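Glycosyl hydrolases family 31 family protein (Aspergillus niger, PDB 6DRU) hydrolyses xyloglucan oligosaccharides, releasing alpha-xylose from the glucose at their non-reducing end. Local coordinates at residues L545-M554 and I585-L595; P23-V31 and I44-I52. All coordinates share one frame; numbering follows the deposited sequence.

Interaction 1: residues L545-M554 and I585-L595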
loop_
_atom_site.group_PDB
_atom_site.type_symbol
_atom_site.label_atom_id
_atom_site.label_comp_id
_atom_site.label_asym_id
_atom_site.label_seq_id
_atom_site.Cartn_x
_atom_site.Cartn_y
_atom_site.Cartn_z
ATOM N N LEU A 545 1.983 26.713 -42.855
ATOM C CA LEU A 545 2.719 25.906 -43.825
ATOM C C LEU A 545 4.065 26.535 -44.162
ATOM O O LEU A 545 5.052 25.824 -44.387
ATOM C CB LEU A 545 1.873 25.720 -45.088
ATOM C CG LEU A 545 2.275 24.678 -46.139
ATOM C CD1 LEU A 545 3.331 25.206 -47.101
ATOM C CD2 LEU A 545 2.753 23.400 -45.468
ATOM N N ALA A 546 4.124 27.867 -44.206
ATOM C CA ALA A 546 5.386 28.543 -44.482
ATOM C C ALA A 546 6.408 28.273 -43.384
ATOM O O ALA A 546 7.604 28.123 -43.661
ATOM C CB ALA A 546 5.154 30.046 -44.643
ATOM N N TRP A 547 5.952 28.201 -42.130
ATOM C CA TRP A 547 6.870 27.959 -41.022
ATOM C C TRP A 547 7.467 26.560 -41.090
ATOM O O TRP A 547 8.649 26.369 -40.782
ATOM C CB TRP A 547 6.152 28.171 -39.691
ATOM C CG TRP A 547 6.987 27.811 -38.502
ATOM C CD1 TRP A 547 8.303 28.110 -38.303
ATOM C CD2 TRP A 547 6.565 27.075 -37.348
ATOM N NE1 TRP A 547 8.727 27.610 -37.095
ATOM C CE2 TRP A 547 7.678 26.969 -36.490
ATOM C CE3 TRP A 547 5.354 26.496 -36.957
ATOM C CZ2 TRP A 547 7.615 26.309 -35.266
ATOM C CZ3 TRP A 547 5.294 25.841 -35.742
ATOM C CH2 TRP A 547 6.417 25.754 -34.910
ATOM N N THR A 548 6.666 25.567 -41.489
ATOM C CA THR A 548 7.156 24.195 -41.541
ATOM C C THR A 548 8.288 24.024 -42.546
ATOM O O THR A 548 9.024 23.035 -42.466
ATOM C CB THR A 548 6.012 23.240 -41.879
ATOM O OG1 THR A 548 5.570 23.477 -43.221
ATOM C CG2 THR A 548 4.850 23.451 -40.924
ATOM N N THR A 549 8.440 24.958 -43.488
ATOM C CA THR A 549 9.592 24.922 -44.383
ATOM C C THR A 549 10.898 25.042 -43.610
ATOM O O THR A 549 11.906 24.438 -43.991
ATOM C CB THR A 549 9.493 26.041 -45.421
ATOM O OG1 THR A 549 8.158 26.098 -45.941
ATOM C CG2 THR A 549 10.471 25.798 -46.565
ATOM N N PHE A 550 10.894 25.807 -42.520
ATOM C CA PHE A 550 12.098 26.028 -41.730
ATOM C C PHE A 550 12.009 25.280 -40.404
ATOM O O PHE A 550 12.236 25.853 -39.334
ATOM C CB PHE A 550 12.313 27.526 -41.517
ATOM C CG PHE A 550 12.365 28.307 -42.799
ATOM C CD1 PHE A 550 13.564 28.483 -43.469
ATOM C CD2 PHE A 550 11.211 28.852 -43.344
ATOM C CE1 PHE A 550 13.614 29.191 -44.652
ATOM C CE2 PHE A 550 11.256 29.562 -44.527
ATOM C CZ PHE A 550 12.459 29.732 -45.182
ATOM N N LEU A 551 11.682 23.998 -40.479
ATOM C CA LEU A 551 11.636 23.074 -39.358
ATOM C C LEU A 551 12.408 21.823 -39.737
ATOM O O LEU A 551 12.647 21.570 -40.923
ATOM C CB LEU A 551 10.192 22.706 -38.988
ATOM C CG LEU A 551 9.390 23.760 -38.231
ATOM C CD1 LEU A 551 7.962 23.291 -38.020
ATOM C CD2 LEU A 551 10.059 24.067 -36.901
ATOM N N PRO A 552 12.844 21.030 -38.751
ATOM C CA PRO A 552 13.622 19.824 -39.076
ATOM C C PRO A 552 12.941 18.911 -40.078
ATOM O O PRO A 552 13.623 18.288 -40.901
ATOM C CB PRO A 552 13.790 19.148 -37.711
ATOM C CG PRO A 552 13.798 20.286 -36.751
ATOM C CD PRO A 552 12.796 21.272 -37.295
ATOM N N PHE A 553 11.613 18.826 -40.048
ATOM C CA PHE A 553 10.859 18.071 -41.037
ATOM C C PHE A 553 9.620 18.863 -41.421
ATOM O O PHE A 553 8.896 19.348 -40.548
ATOM C CB PHE A 553 10.467 16.684 -40.509
ATOM C CG PHE A 553 11.635 15.758 -40.321
ATOM C CD1 PHE A 553 12.092 14.977 -41.371
ATOM C CD2 PHE A 553 12.281 15.673 -39.098
ATOM C CE1 PHE A 553 13.172 14.127 -41.206
ATOM C CE2 PHE A 553 13.360 14.825 -38.927
ATOM C CZ PHE A 553 13.805 14.051 -39.982
ATOM N N MET A 554 9.388 19.000 -42.722
ATOM C CA MET A 554 8.238 19.728 -43.242
ATOM C C MET A 554 7.126 18.728 -43.536
ATOM O O MET A 554 7.235 17.925 -44.469
ATOM C CB MET A 554 8.614 20.516 -44.495
ATOM C CG MET A 554 7.523 21.448 -44.989
ATOM S SD MET A 554 7.818 22.041 -46.663
ATOM C CE MET A 554 6.394 23.099 -46.898
ATOM N N ILE A 585 1.614 28.095 -51.586
ATOM C CA ILE A 585 1.950 26.833 -50.933
ATOM C C ILE A 585 3.007 26.078 -51.730
ATOM O O ILE A 585 3.951 25.517 -51.160
ATOM C CB ILE A 585 0.680 25.988 -50.730
ATOM C CG1 ILE A 585 -0.350 26.765 -49.905
ATOM C CG2 ILE A 585 1.021 24.671 -50.049
ATOM C CD1 ILE A 585 -1.698 26.085 -49.814
ATOM N N VAL A 586 2.867 26.049 -53.058
ATOM C CA VAL A 586 3.809 25.311 -53.894
ATOM C C VAL A 586 5.183 25.976 -53.889
ATOM O O VAL A 586 6.209 25.298 -54.019
ATOM C CB VAL A 586 3.243 25.166 -55.319
ATOM C CG1 VAL A 586 4.239 24.469 -56.231
ATOM C CG2 VAL A 586 1.932 24.392 -55.286
ATOM N N SER A 587 5.233 27.301 -53.719
ATOM C CA SER A 587 6.521 27.984 -53.664
ATOM C C SER A 587 7.336 27.531 -52.460
ATOM O O SER A 587 8.547 27.301 -52.570
ATOM C CB SER A 587 6.315 29.498 -53.626
ATOM O OG SER A 587 5.828 29.917 -52.361
ATOM N N TYR A 588 6.689 27.389 -51.301
ATOM C CA TYR A 588 7.400 26.923 -50.116
ATOM C C TYR A 588 7.784 25.454 -50.230
ATOM O O TYR A 588 8.785 25.032 -49.640
ATOM C CB TYR A 588 6.555 27.172 -48.868
ATOM C CG TYR A 588 6.623 28.603 -48.385
ATOM C CD1 TYR A 588 7.745 29.074 -47.713
ATOM C CD2 TYR A 588 5.576 29.487 -48.610
ATOM C CE1 TYR A 588 7.819 30.382 -47.272
ATOM C CE2 TYR A 588 5.640 30.796 -48.172
ATOM C CZ TYR A 588 6.764 31.238 -47.505
ATOM O OH TYR A 588 6.835 32.539 -47.065
ATOM N N ILE A 589 7.006 24.663 -50.971
ATOM C CA ILE A 589 7.402 23.283 -51.245
ATOM C C ILE A 589 8.691 23.257 -52.055
ATOM O O ILE A 589 9.611 22.482 -51.765
ATOM C CB ILE A 589 6.265 22.529 -51.960
ATOM C CG1 ILE A 589 5.078 22.333 -51.015
ATOM C CG2 ILE A 589 6.759 21.189 -52.486
ATOM C CD1 ILE A 589 3.910 21.606 -51.645
ATOM N N HIS A 590 8.781 24.104 -53.083
ATOM C CA HIS A 590 10.004 24.180 -53.875
ATOM C C HIS A 590 11.164 24.742 -53.059
ATOM O O HIS A 590 12.300 24.270 -53.183
ATOM C CB HIS A 590 9.765 25.027 -55.124
ATOM C CG HIS A 590 9.081 24.289 -56.232
ATOM N ND1 HIS A 590 7.800 24.587 -56.646
ATOM C CD2 HIS A 590 9.502 23.268 -57.015
ATOM C CE1 HIS A 590 7.461 23.781 -57.636
ATOM N NE2 HIS A 590 8.475 22.970 -57.879
ATOM N N LEU A 591 10.899 25.754 -52.228
ATOM C CA LEU A 591 11.946 26.303 -51.372
ATOM C C LEU A 591 12.492 25.244 -50.422
ATOM O O LEU A 591 13.693 25.220 -50.128
ATOM C CB LEU A 591 11.412 27.502 -50.589
ATOM C CG LEU A 591 12.356 28.113 -49.550
ATOM C CD1 LEU A 591 13.633 28.612 -50.212
ATOM C CD2 LEU A 591 11.667 29.233 -48.782
ATOM N N ARG A 592 11.619 24.362 -49.930
ATOM C CA ARG A 592 12.057 23.282 -49.053
ATOM C C ARG A 592 13.081 22.395 -49.750
ATOM O O ARG A 592 14.122 22.056 -49.174
ATOM C CB ARG A 592 10.850 22.462 -48.595
ATOM C CG ARG A 592 11.193 21.231 -47.772
ATOM C CD ARG A 592 11.682 21.611 -46.386
ATOM N NE ARG A 592 12.059 20.439 -45.602
ATOM C CZ ARG A 592 12.429 20.483 -44.326
ATOM N NH1 ARG A 592 12.476 21.643 -43.685
ATOM N NH2 ARG A 592 12.755 19.366 -43.692
ATOM N N TYR A 593 12.803 22.011 -50.999
ATOM C CA TYR A 593 13.763 21.208 -51.749
ATOM C C TYR A 593 15.009 22.007 -52.103
ATOM O O TYR A 593 16.091 21.429 -52.252
ATOM C CB TYR A 593 13.113 20.648 -53.015
ATOM C CG TYR A 593 12.098 19.564 -52.741
ATOM C CD1 TYR A 593 12.504 18.279 -52.411
ATOM C CD2 TYR A 593 10.737 19.824 -52.811
ATOM C CE1 TYR A 593 11.584 17.282 -52.156
ATOM C CE2 TYR A 593 9.807 18.834 -52.556
ATOM C CZ TYR A 593 10.238 17.563 -52.230
ATOM O OH TYR A 593 9.321 16.568 -51.976
ATOM N N GLN A 594 14.881 23.330 -52.242
ATOM C CA GLN A 594 16.049 24.158 -52.522
ATOM C C GLN A 594 16.986 24.228 -51.324
ATOM O O GLN A 594 18.195 24.429 -51.492
ATOM C CB GLN A 594 15.610 25.560 -52.941
ATOM C CG GLN A 594 16.718 26.404 -53.552
ATOM C CD GLN A 594 16.237 27.779 -53.973
ATOM O OE1 GLN A 594 15.049 28.093 -53.871
ATOM N NE2 GLN A 594 17.157 28.607 -54.451
ATOM N N LEU A 595 16.454 24.057 -50.114
ATOM C CA LEU A 595 17.249 24.046 -48.896
ATOM C C LEU A 595 17.805 22.663 -48.572
ATOM O O LEU A 595 18.252 22.436 -47.441
ATOM C CB LEU A 595 16.416 24.563 -47.720
ATOM C CG LEU A 595 16.042 26.047 -47.733
ATOM C CD1 LEU A 595 14.776 26.292 -46.922
ATOM C CD2 LEU A 595 17.191 26.897 -47.211
HETATM O O HOH W 1 10.944 17.222 -44.426
#

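Interaction 2: residues P23-V31 and I44-I52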
loop_
_atom_site.group_PDB
_atom_site.type_symbol
_atom_site.label_atom_id
_atom_site.label_comp_id
_atom_site.label_asym_id
_atom_site.label_seq_id
_atom_site.Cartn_x
_atom_site.Cartn_y
_atom_site.Cartn_z
ATOM N N PRO A 23 33.469 9.432 -11.937
ATOM C CA PRO A 23 33.660 10.286 -13.113
ATOM C C PRO A 23 33.081 9.603 -14.341
ATOM O O PRO A 23 33.244 8.397 -14.537
ATOM C CB PRO A 23 35.183 10.433 -13.204
ATOM C CG PRO A 23 35.722 9.243 -12.475
ATOM C CD PRO A 23 34.747 8.971 -11.370
ATOM N N PHE A 24 32.384 10.382 -15.165
ATOM C CA PHE A 24 31.627 9.827 -16.282
ATOM C C PHE A 24 31.706 10.792 -17.455
ATOM O O PHE A 24 31.103 11.869 -17.420
ATOM C CB PHE A 24 30.176 9.568 -15.878
ATOM C CG PHE A 24 29.573 8.368 -16.536
ATOM C CD1 PHE A 24 29.846 7.097 -16.064
ATOM C CD2 PHE A 24 28.732 8.508 -17.625
ATOM C CE1 PHE A 24 29.293 5.986 -16.668
ATOM C CE2 PHE A 24 28.174 7.403 -18.234
ATOM C CZ PHE A 24 28.456 6.138 -17.755
ATOM N N GLY A 25 32.432 10.399 -18.498
ATOM C CA GLY A 25 32.609 11.244 -19.658
ATOM C C GLY A 25 33.417 12.498 -19.349
ATOM O O GLY A 25 34.003 12.665 -18.278
ATOM N N TYR A 26 33.439 13.392 -20.334
ATOM C CA TYR A 26 34.141 14.659 -20.186
ATOM C C TYR A 26 33.370 15.569 -19.238
ATOM O O TYR A 26 32.185 15.841 -19.458
ATOM C CB TYR A 26 34.318 15.334 -21.543
ATOM C CG TYR A 26 35.327 14.663 -22.450
ATOM C CD1 TYR A 26 36.562 14.256 -21.966
ATOM C CD2 TYR A 26 35.045 14.446 -23.792
ATOM C CE1 TYR A 26 37.486 13.646 -22.791
ATOM C CE2 TYR A 26 35.964 13.836 -24.625
ATOM C CZ TYR A 26 37.183 13.439 -24.119
ATOM O OH TYR A 26 38.104 12.831 -24.940
ATOM N N ASP A 27 34.045 16.035 -18.186
ATOM C CA ASP A 27 33.495 17.028 -17.260
ATOM C C ASP A 27 32.176 16.565 -16.644
ATOM O O ASP A 27 31.251 17.357 -16.456
ATOM C CB ASP A 27 33.308 18.379 -17.955
ATOM C CG ASP A 27 34.417 18.694 -18.941
ATOM O OD1 ASP A 27 35.573 18.879 -18.506
ATOM O OD2 ASP A 27 34.127 18.763 -20.156
ATOM N N GLY A 28 32.087 15.285 -16.306
ATOM C CA GLY A 28 30.849 14.732 -15.791
ATOM C C GLY A 28 31.076 13.798 -14.622
ATOM O O GLY A 28 32.120 13.153 -14.503
ATOM N N PHE A 29 30.073 13.742 -13.747
ATOM C CA PHE A 29 30.019 12.786 -12.650
ATOM C C PHE A 29 28.707 12.019 -12.717
ATOM O O PHE A 29 27.667 12.580 -13.077
ATOM C CB PHE A 29 30.146 13.477 -11.287
ATOM C CG PHE A 29 31.563 13.770 -10.888
ATOM C CD1 PHE A 29 32.480 12.743 -10.744
ATOM C CD2 PHE A 29 31.976 15.070 -10.650
ATOM C CE1 PHE A 29 33.788 13.007 -10.375
ATOM C CE2 PHE A 29 33.280 15.341 -10.279
ATOM C CZ PHE A 29 34.187 14.307 -10.142
ATOM N N ARG A 30 28.761 10.734 -12.381
ATOM C CA ARG A 30 27.576 9.894 -12.279
ATOM C C ARG A 30 27.380 9.485 -10.826
ATOM O O ARG A 30 28.307 8.970 -10.192
ATOM C CB ARG A 30 27.695 8.653 -13.165
ATOM C CG ARG A 30 26.453 7.782 -13.142
ATOM C CD ARG A 30 26.653 6.493 -13.916
ATOM N NE ARG A 30 25.385 5.804 -14.130
ATOM C CZ ARG A 30 25.277 4.577 -14.628
ATOM N NH1 ARG A 30 26.364 3.894 -14.960
ATOM N NH2 ARG A 30 24.078 4.030 -14.789
ATOM N N VAL A 31 26.178 9.713 -10.303
ATOM C CA VAL A 31 25.859 9.448 -8.905
ATOM C C VAL A 31 24.750 8.410 -8.845
ATOM O O VAL A 31 23.725 8.547 -9.523
ATOM C CB VAL A 31 25.446 10.733 -8.164
ATOM C CG1 VAL A 31 25.012 10.412 -6.744
ATOM C CG2 VAL A 31 26.591 11.726 -8.156
ATOM N N ILE A 44 16.697 -0.261 -15.617
ATOM C CA ILE A 44 16.665 0.329 -16.951
ATOM C C ILE A 44 17.433 1.643 -16.928
ATOM O O ILE A 44 17.163 2.519 -16.097
ATOM C CB ILE A 44 15.218 0.536 -17.436
ATOM C CG1 ILE A 44 14.550 -0.805 -17.768
ATOM C CG2 ILE A 44 15.184 1.470 -18.637
ATOM C CD1 ILE A 44 13.995 -1.549 -16.583
ATOM N N SER A 45 18.392 1.777 -17.840
ATOM C CA SER A 45 19.250 2.948 -17.930
ATOM C C SER A 45 19.189 3.498 -19.345
ATOM O O SER A 45 19.075 2.739 -20.313
ATOM C CB SER A 45 20.703 2.619 -17.562
ATOM O OG SER A 45 21.536 3.758 -17.700
ATOM N N PHE A 46 19.249 4.821 -19.459
ATOM C CA PHE A 46 19.164 5.499 -20.743
ATOM C C PHE A 46 20.477 6.155 -21.142
ATOM O O PHE A 46 20.524 6.857 -22.157
ATOM C CB PHE A 46 18.035 6.530 -20.714
ATOM C CG PHE A 46 16.678 5.931 -20.469
ATOM C CD1 PHE A 46 15.946 5.388 -21.514
ATOM C CD2 PHE A 46 16.140 5.899 -19.192
ATOM C CE1 PHE A 46 14.698 4.829 -21.291
ATOM C CE2 PHE A 46 14.892 5.342 -18.961
ATOM C CZ PHE A 46 14.171 4.806 -20.012
ATOM N N ILE A 47 21.543 5.942 -20.374
ATOM C CA ILE A 47 22.847 6.520 -20.672
ATOM C C ILE A 47 23.799 5.412 -21.099
ATOM O O ILE A 47 23.635 4.243 -20.731
ATOM C CB ILE A 47 23.420 7.305 -19.472
ATOM C CG1 ILE A 47 23.717 6.362 -18.307
ATOM C CG2 ILE A 47 22.459 8.403 -19.046
ATOM C CD1 ILE A 47 24.540 6.997 -17.209
ATOM N N TYR A 48 24.801 5.791 -21.889
ATOM C CA TYR A 48 25.787 4.854 -22.410
ATOM C C TYR A 48 26.940 4.699 -21.427
ATOM O O TYR A 48 27.415 5.680 -20.849
ATOM C CB TYR A 48 26.319 5.331 -23.764
ATOM C CG TYR A 48 25.334 5.191 -24.905
ATOM C CD1 TYR A 48 24.335 6.133 -25.107
ATOM C CD2 TYR A 48 25.411 4.120 -25.785
ATOM C CE1 TYR A 48 23.435 6.008 -26.149
ATOM C CE2 TYR A 48 24.515 3.987 -26.830
ATOM C CZ TYR A 48 23.530 4.933 -27.008
ATOM O OH TYR A 48 22.636 4.804 -28.047
ATOM N N ASP A 49 27.391 3.462 -21.250
ATOM C CA ASP A 49 28.554 3.163 -20.414
ATOM C C ASP A 49 29.497 2.259 -21.198
ATOM O O ASP A 49 29.169 1.075 -21.420
ATOM C CB ASP A 49 28.146 2.510 -19.097
ATOM C CG ASP A 49 29.307 2.382 -18.130
ATOM O OD1 ASP A 49 30.372 2.980 -18.395
ATOM O OD2 ASP A 49 29.154 1.686 -17.102
ATOM N N PRO A 50 30.660 2.760 -21.642
ATOM C CA PRO A 50 31.106 4.140 -21.428
ATOM C C PRO A 50 30.369 5.107 -22.344
ATOM O O PRO A 50 29.728 4.650 -23.291
ATOM C CB PRO A 50 32.594 4.078 -21.771
ATOM C CG PRO A 50 32.674 3.021 -22.814
ATOM C CD PRO A 50 31.624 1.995 -22.454
ATOM N N PRO A 51 30.430 6.407 -22.055
ATOM C CA PRO A 51 29.800 7.382 -22.950
ATOM C C PRO A 51 30.316 7.235 -24.372
ATOM O O PRO A 51 31.441 6.785 -24.605
ATOM C CB PRO A 51 30.200 8.731 -22.342
ATOM C CG PRO A 51 30.404 8.436 -20.898
ATOM C CD PRO A 51 30.970 7.042 -20.839
ATOM N N ILE A 52 29.461 7.614 -25.329
ATOM C CA ILE A 52 29.806 7.540 -26.749
ATOM C C ILE A 52 31.124 8.246 -27.022
ATOM O O ILE A 52 31.870 7.870 -27.936
ATOM C CB ILE A 52 28.658 8.135 -27.597
ATOM C CG1 ILE A 52 27.446 7.204 -27.593
ATOM C CG2 ILE A 52 29.101 8.395 -29.028
ATOM C CD1 ILE A 52 26.173 7.878 -28.047
#

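Interaction 1: residues L545-M554 and I585-L595
Ala546 and Tyr588 anchor a buried helix-to-helix contact that Arg592 completes by clasping the loop beyond one helix. It lies in the outer layer of the family 31 TIM barrel. Helix 535-548 leads through this loop to barrel strand 554-555, and helix 582-594 packs alongside. Ala546 CB sits over one face of the Tyr588 ring, 3.6 Å from its centroid, a CH-pi contact. The Tyr588 hydroxyl binds Gln699 O. Thr549 OG1 lies 3.5 Å from Tyr588 CD1, and Thr549 CG2 rests beside the backbone of Arg592. Phe550 CE2 meets the ring edge of Tyr588 at CE1. Phe550 CZ is 3.7 Å from Leu591 CD2. At the other end, Leu545 CD1 touches Ile585 CG2, their side chains crossing at about a right angle.

Arg592 bends at chi2 (72°), which turns its guanidinium into the loop. Three backbone carbonyls line its edge, close to its plane. Arg592 NH1 donates to Thr549 O at 2.9 Å, approaching from above the carbonyl plane. From Arg592 NH1 to Leu551 O is 2.8 Å, with an N-H...O angle of 160°. Arg592 NH2 donates to Pro552 O at 3.1 Å. These three bonds satisfy buried backbone oxygens of the turn after helix 535-548. NE donates to Leu250 O, just before strand 252-254. With four bonds the guanidinium's plane and rotation are set. Met554 runs past Arg592 in the opposite direction, its SD 3.6 Å from Arg592 CB. Met554 N lies over one guanidinium face and donates to a water, which also takes a weak bond from Arg592 NH2.

Interaction 2: residues P23-V31 and I44-I52
Arg30 runs along one face of the Phe24 ring and then against the end of Ile47, and its path can be traced atom by atom. CB points toward the 44-52 loop. CG is anti to the backbone N (chi1 -177°), and the chain stays extended as far as NE. This carries the guanidinium straight out from the strand. Arg30 CD lies 3.8 Å above one face of the Phe24 ring, toward its rim. CD also touches Ile47 CD1. Arg30 NE comes next, 3.4 Å from Ile47 CD1. The same methyl sits over one face of the guanidinium. NH2 forms a salt bridge with Asp217. Ser45 OG lies 3.9 Å from Arg30 NH2, too far for a bond, and has Asn192 as its partner. Arg30 NH1 approaches Asp49 OD2 at 4.2 Å, with the two flat groups almost perpendicular. That is a nearby opposite charge, too far for a salt bridge. The Asp49 carboxylate is held instead by the backbone N-H groups of His60 and Gly61.

Strand 28-35 is the second arm of a beta hairpin with strand 17-23, joined by a type II turn from Gly25 to Gly28. The hairpin belongs to the large sheet of the N-terminal beta domain, as in other GH31 enzymes. The 44-52 segment is an irregular loop laid against it.

Phe24 stands at the base of the hairpin turn. Pro51 CD lies over the ring face opposite Arg30 CD, in a CH-pi contact 4.2 Å from the Phe24 centroid. Pro51 CG is 3.6 Å from Phe24 CE2. The backbone O of Tyr48 lies at the ring edge, near its plane. Asp49 OD1 approaches Phe24 CE1 at 3.6 Å, and Leu238 of helix 228-239 touches both Phe24 and Pro51.

Overall arrangement
From the N terminus, interaction 2 comes first. The chain runs out along strand 28-35, turns back and returns as the 44-52 loop, 12 residues separating the two segments. That contact ties the large N-terminal sheet to the loop before strand 66-68. The chain then completes the N-terminal beta domain and enters the TIM barrel. Interaction 1 closes late in the barrel, around a mostly irregular 30-residue loop that contains the Cys562-Cys570 disulfide. It ties helix 582-594 to helix 535-548 and to the turn leading into barrel strand 554-555. The two contacts are in series and neither nest nor cross. The centres of interactions 1 and 2 are about 38 Å apart, on opposite sides of the chain's centre.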